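Local coordinates for protein poly-beta-hydroxybuterate polymerase (Cupriavidus necator, PDB 5T6O) that probably acts as an acyltransferase, its alpha/beta-hydrolase-fold catalytic domain polymerising hydroxybutyryl units into polyhydroxybutyrate without a template, at residues Y22-Q27 and P381-K386. The protein carries 1 engineered substitution. Residues are numbered along the deposited sequence; the frame is centred on the assembly and turned at random.
Sequences YFQLLQ and PGRYVK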
loop_
_atom_site.group_PDB
_atom_site.type_symbol
_atom_site.label_atom_id
_atom_site.label_comp_id
_atom_site.label_asym_id
_atom_site.label_seq_id
_atom_site.Cartn_x
_atom_site.Cartn_y
_atom_site.Cartn_z
ATOM N N TYR A 22 18.133 36.238 -11.679
ATOM C CA TYR A 22 17.506 34.954 -11.402
ATOM C C TYR A 22 18.171 33.785 -12.102
ATOM O O TYR A 22 18.082 32.659 -11.606
ATOM C CB TYR A 22 16.027 34.993 -11.809
ATOM C CG TYR A 22 15.222 35.977 -11.004
ATOM C CD1 TYR A 22 15.171 37.326 -11.358
ATOM C CD2 TYR A 22 14.515 35.564 -9.870
ATOM C CE1 TYR A 22 14.436 38.237 -10.610
ATOM C CE2 TYR A 22 13.778 36.477 -9.111
ATOM C CZ TYR A 22 13.743 37.800 -9.487
ATOM O OH TYR A 22 13.005 38.695 -8.737
ATOM N N PHE A 23 18.819 34.001 -13.245
ATOM C CA PHE A 23 19.329 32.859 -13.995
ATOM C C PHE A 23 20.302 33.319 -15.073
ATOM O O PHE A 23 20.402 34.510 -15.394
ATOM C CB PHE A 23 18.188 32.062 -14.635
ATOM C CG PHE A 23 17.624 32.700 -15.876
ATOM C CD1 PHE A 23 16.858 33.850 -15.793
ATOM C CD2 PHE A 23 17.840 32.129 -17.125
ATOM C CE1 PHE A 23 16.339 34.431 -16.944
ATOM C CE2 PHE A 23 17.321 32.698 -18.272
ATOM C CZ PHE A 23 16.571 33.845 -18.187
ATOM N N GLN A 24 21.035 32.344 -15.609
ATOM C CA GLN A 24 21.809 32.483 -16.835
ATOM C C GLN A 24 21.207 31.585 -17.908
ATOM O O GLN A 24 20.847 30.435 -17.635
ATOM C CB GLN A 24 23.270 32.089 -16.621
ATOM C CG GLN A 24 24.045 33.058 -15.752
ATOM C CD GLN A 24 25.485 32.657 -15.592
ATOM O OE1 GLN A 24 25.792 31.508 -15.237
ATOM N NE2 GLN A 24 26.393 33.598 -15.882
ATOM N N LEU A 25 21.093 32.101 -19.128
ATOM C CA LEU A 25 20.650 31.281 -20.247
ATOM C C LEU A 25 21.877 30.694 -20.933
ATOM O O LEU A 25 22.732 31.442 -21.413
ATOM C CB LEU A 25 19.828 32.084 -21.251
ATOM C CG LEU A 25 19.155 31.195 -22.311
ATOM C CD1 LEU A 25 18.094 30.309 -21.679
ATOM C CD2 LEU A 25 18.550 32.061 -23.417
ATOM N N LEU A 26 21.983 29.364 -20.945
ATOM C CA LEU A 26 23.043 28.705 -21.701
ATOM C C LEU A 26 22.546 28.341 -23.092
ATOM O O LEU A 26 21.378 28.000 -23.280
ATOM C CB LEU A 26 23.522 27.430 -21.004
ATOM C CG LEU A 26 23.885 27.513 -19.514
ATOM C CD1 LEU A 26 24.545 26.208 -19.040
ATOM C CD2 LEU A 26 24.769 28.686 -19.230
ATOM N N GLN A 27 23.452 28.408 -24.068
ATOM C CA GLN A 27 23.213 27.896 -25.414
ATOM C C GLN A 27 24.381 26.990 -25.758
ATOM O O GLN A 27 25.536 27.393 -25.604
ATOM C CB GLN A 27 23.103 29.009 -26.469
ATOM C CG GLN A 27 22.862 28.466 -27.886
ATOM C CD GLN A 27 22.771 29.559 -28.942
ATOM O OE1 GLN A 27 22.716 29.281 -30.152
ATOM N NE2 GLN A 27 22.769 30.810 -28.499
ATOM N N PRO A 381 29.822 25.944 -18.139
ATOM C CA PRO A 381 28.493 25.941 -17.526
ATOM C C PRO A 381 28.079 27.270 -16.883
ATOM O O PRO A 381 26.969 27.342 -16.352
ATOM C CB PRO A 381 28.614 24.839 -16.462
ATOM C CG PRO A 381 30.071 24.859 -16.081
ATOM C CD PRO A 381 30.796 25.153 -17.361
ATOM N N GLY A 382 28.928 28.293 -16.952
ATOM C CA GLY A 382 28.610 29.574 -16.348
ATOM C C GLY A 382 28.955 29.627 -14.868
ATOM O O GLY A 382 29.141 28.613 -14.198
ATOM N N ARG A 383 29.033 30.850 -14.345
ATOM C CA ARG A 383 29.434 31.004 -12.949
ATOM C C ARG A 383 28.278 30.823 -11.961
ATOM O O ARG A 383 28.540 30.508 -10.791
ATOM C CB ARG A 383 30.114 32.370 -12.741
ATOM C CG ARG A 383 29.189 33.566 -12.767
ATOM C CD ARG A 383 29.981 34.883 -12.899
ATOM N NE ARG A 383 29.096 36.043 -12.823
ATOM C CZ ARG A 383 28.389 36.521 -13.845
ATOM N NH1 ARG A 383 28.468 35.959 -15.051
ATOM N NH2 ARG A 383 27.600 37.574 -13.661
ATOM N N TYR A 384 27.012 31.005 -12.376
ATOM C CA TYR A 384 25.924 30.837 -11.406
ATOM C C TYR A 384 25.915 29.431 -10.823
ATOM O O TYR A 384 25.752 29.257 -9.609
ATOM C CB TYR A 384 24.546 31.130 -12.014
ATOM C CG TYR A 384 24.222 32.595 -12.259
ATOM C CD1 TYR A 384 25.235 33.554 -12.361
ATOM C CD2 TYR A 384 22.895 33.015 -12.414
ATOM C CE1 TYR A 384 24.941 34.885 -12.604
ATOM C CE2 TYR A 384 22.587 34.356 -12.650
ATOM C CZ TYR A 384 23.621 35.279 -12.753
ATOM O OH TYR A 384 23.340 36.601 -12.996
ATOM N N VAL A 385 26.097 28.411 -11.668
ATOM C CA VAL A 385 25.966 27.036 -11.188
ATOM C C VAL A 385 27.093 26.672 -10.220
ATOM O O VAL A 385 26.960 25.710 -9.453
ATOM C CB VAL A 385 25.911 26.055 -12.379
ATOM C CG1 VAL A 385 27.267 25.997 -13.077
ATOM C CG2 VAL A 385 25.445 24.646 -11.914
ATOM N N LYS A 386 28.197 27.434 -10.218
ATOM C CA LYS A 386 29.309 27.150 -9.318
ATOM C C LYS A 386 29.124 27.755 -7.932
ATOM O O LYS A 386 29.912 27.450 -7.029
ATOM C CB LYS A 386 30.626 27.665 -9.923
ATOM C CG LYS A 386 30.948 27.012 -11.266
ATOM C CD LYS A 386 32.193 27.625 -11.936
ATOM C CE LYS A 386 32.403 26.985 -13.305
ATOM N NZ LYS A 386 33.601 27.488 -14.015
HETATM O O HOH W 1 25.644 28.804 -14.511
#
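Strand 23-28 of the alpha/beta-hydrolase sheet meets the C-terminal loop that follows strand 378-379 mainly through Q24 and Y384. The Q24 side chain lies flat on one face of the phenol ring: CG of Q24 stands 3.4 Å from the Y384 ring centroid, almost along the ring normal, a CH-pi contact, while the amide plane is tilted only 8° from the ring. CG of Q24 sits anti to its carbonyl carbon (chi1 -69°) and the chain is extended beyond it, which lays the amide over the CG/CD1 side of the ring and brings OE1 to the loop backbone. There Y384 N donates to OE1 of Q24 over 3.2 Å, nearly straight at 162° but well above the carbonyl plane. The same OE1 accepts from a water at 2.8 Å; this water also donates to P381 O and accepts from V385 N, so one molecule ties the glutamine to two points of the loop.

In the sheet, strand 14-19 runs between strands 23-28 and 378-379, and the loop folds back over it to reach Q24. NE2 of Q24 and NH1 of R383, both donors 3.3 Å apart, share acidic partners rather than bonding each other: E19 and E378 take hydrogen bonds from the amide and salt bridges from the guanidinium, which probably offsets the arginine's charge. At the ring's far end, Y384 OH hydrogen-bonds to N20 O. CA of G382 passes 3.6 Å from OE1 of Q24. The methyls of L26 rest against the carbonyl of P381, CD1 of L26 lying 3.8 Å from O of P381.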